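Local coordinates for protein alanine racemase 1 (Caldanaerobacter subterraneus subsp. tengcongensis MB4, PDB 4Y2W) that belongs to the alanine racemase family, joining an N-terminal TIM-barrel domain to a C-terminal domain built mainly of beta strands, at residues A[253-257]-A[328-332]. The protein carries 1 engineered substitution. Numbering follows the deposited sequence.
Sequences RVVHL and GVEIG
Within the beta-rich C-terminal domain of this alanine racemase, residues 253-257 lie within strand 248-260 and include a classic beta bulge, in which Val-255 and His-256 together face Thr-282 of the antiparallel strand 278-283. Val-255, at phi/psi -114/-20°, breaks the otherwise extended backbone. Residues 328-332 belong to the loop between strands 319-322 and 334-336, the latter pairing antiparallel with 248-260; the end-to-end directions of 253-257 and 329-332 lie 131° apart. The closest CA atoms, those of Val-254 and Gly-332, are 4.9 Å apart, where Gly-332 N donates to Val-254 O at 2.9 Å. Gly-332 has phi/psi 94/9°, at which a CB would jam against the carbonyl of Ile-331, so glycine suits this position. Val-254 directs its CA-to-CB bond toward the loop, CB lying 3.4 Å from Glu-330 O, a buried spot suited to a compact apolar residue. That of Leu-257 also points toward the loop, and its m, t rotamer sets CD2 3.6 Å from Val-329 CG1 and CD1 3.8 Å from Ile-331 CD1. The CA-to-CB bond of Ile-331 points away, yet its m, m rotamer brings CD1 back to 4.0 Å from His-256 CA. Glu-330 is turned outward, its carboxylate salt-bridged to Lys-2. Tyr-107 of the second subunit stacks edge-to-face with His-256. Arg-253 is long enough to reach across to the loop, NH1 donating to Gly-332 O at 3.3 Å, near the guanidinium plane.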
loop_
_atom_site.group_PDB
_atom_site.type_symbol
_atom_site.label_atom_id
_atom_site.label_comp_id
_atom_site.label_asym_id
_atom_site.label_seq_id
_atom_site.Cartn_x
_atom_site.Cartn_y
_atom_site.Cartn_z
ATOM N N ARG A 253 -10.812 -9.877 12.248
ATOM C CA ARG A 253 -11.779 -10.392 13.218
ATOM C C ARG A 253 -13.224 -10.186 12.784
ATOM O O ARG A 253 -13.534 -9.280 12.008
ATOM C CB ARG A 253 -11.573 -9.720 14.576
ATOM C CG ARG A 253 -10.193 -9.923 15.179
ATOM C CD ARG A 253 -10.023 -11.317 15.753
ATOM N NE ARG A 253 -8.610 -11.664 15.904
ATOM C CZ ARG A 253 -8.133 -12.624 16.696
ATOM N NH1 ARG A 253 -8.943 -13.368 17.451
ATOM N NH2 ARG A 253 -6.824 -12.832 16.741
ATOM N N VAL A 254 -14.108 -11.031 13.309
ATOM C CA VAL A 254 -15.533 -10.871 13.075
ATOM C C VAL A 254 -16.004 -9.692 13.919
ATOM O O VAL A 254 -15.794 -9.652 15.135
ATOM C CB VAL A 254 -16.336 -12.147 13.407
ATOM C CG1 VAL A 254 -17.821 -11.921 13.156
ATOM C CG2 VAL A 254 -15.839 -13.323 12.572
ATOM N N VAL A 255 -16.618 -8.728 13.246
ATOM C CA VAL A 255 -17.009 -7.458 13.844
ATOM C C VAL A 255 -18.534 -7.296 13.900
ATOM O O VAL A 255 -19.045 -6.499 14.685
ATOM C CB VAL A 255 -16.309 -6.300 13.072
ATOM C CG1 VAL A 255 -17.242 -5.141 12.731
ATOM C CG2 VAL A 255 -15.080 -5.824 13.836
ATOM N N HIS A 256 -19.258 -8.056 13.084
ATOM C CA HIS A 256 -20.714 -7.996 13.082
ATOM C C HIS A 256 -21.306 -9.254 12.472
ATOM O O HIS A 256 -20.815 -9.736 11.458
ATOM C CB HIS A 256 -21.185 -6.771 12.303
ATOM C CG HIS A 256 -22.674 -6.649 12.204
ATOM N ND1 HIS A 256 -23.498 -6.660 13.310
ATOM C CD2 HIS A 256 -23.486 -6.498 11.131
ATOM C CE1 HIS A 256 -24.753 -6.522 12.922
ATOM N NE2 HIS A 256 -24.773 -6.422 11.605
ATOM N N LEU A 257 -22.360 -9.775 13.101
ATOM C CA LEU A 257 -23.111 -10.920 12.580
ATOM C C LEU A 257 -24.595 -10.571 12.470
ATOM O O LEU A 257 -25.202 -10.131 13.448
ATOM C CB LEU A 257 -22.948 -12.126 13.506
ATOM C CG LEU A 257 -21.530 -12.673 13.684
ATOM C CD1 LEU A 257 -21.433 -13.506 14.954
ATOM C CD2 LEU A 257 -21.115 -13.490 12.469
ATOM N N GLY A 328 -21.111 -22.114 15.456
ATOM C CA GLY A 328 -20.528 -21.505 16.649
ATOM C C GLY A 328 -19.762 -20.221 16.398
ATOM O O GLY A 328 -18.818 -19.911 17.124
ATOM N N VAL A 329 -20.180 -19.462 15.386
ATOM C CA VAL A 329 -19.491 -18.226 15.011
ATOM C C VAL A 329 -19.816 -17.127 16.018
ATOM O O VAL A 329 -20.953 -17.004 16.477
ATOM C CB VAL A 329 -19.859 -17.768 13.582
ATOM C CG1 VAL A 329 -19.198 -16.438 13.249
ATOM C CG2 VAL A 329 -19.442 -18.819 12.563
ATOM N N GLU A 330 -18.799 -16.337 16.352
ATOM C CA GLU A 330 -18.900 -15.333 17.401
ATOM C C GLU A 330 -18.169 -14.054 17.017
ATOM O O GLU A 330 -17.356 -14.037 16.090
ATOM C CB GLU A 330 -18.299 -15.873 18.698
ATOM C CG GLU A 330 -19.117 -16.964 19.370
ATOM C CD GLU A 330 -18.630 -17.268 20.773
ATOM O OE1 GLU A 330 -17.432 -17.046 21.056
ATOM O OE2 GLU A 330 -19.447 -17.727 21.596
ATOM N N ILE A 331 -18.461 -12.988 17.754
ATOM C CA ILE A 331 -17.797 -11.707 17.559
ATOM C C ILE A 331 -16.373 -11.844 18.087
ATOM O O ILE A 331 -16.173 -12.240 19.236
ATOM C CB ILE A 331 -18.518 -10.566 18.317
ATOM C CG1 ILE A 331 -19.987 -10.444 17.877
ATOM C CG2 ILE A 331 -17.783 -9.247 18.130
ATOM C CD1 ILE A 331 -20.193 -10.206 16.396
ATOM N N GLY A 332 -15.392 -11.535 17.243
ATOM C CA GLY A 332 -13.987 -11.626 17.629
ATOM C C GLY A 332 -13.315 -12.939 17.267
ATOM O O GLY A 332 -12.184 -13.193 17.690
#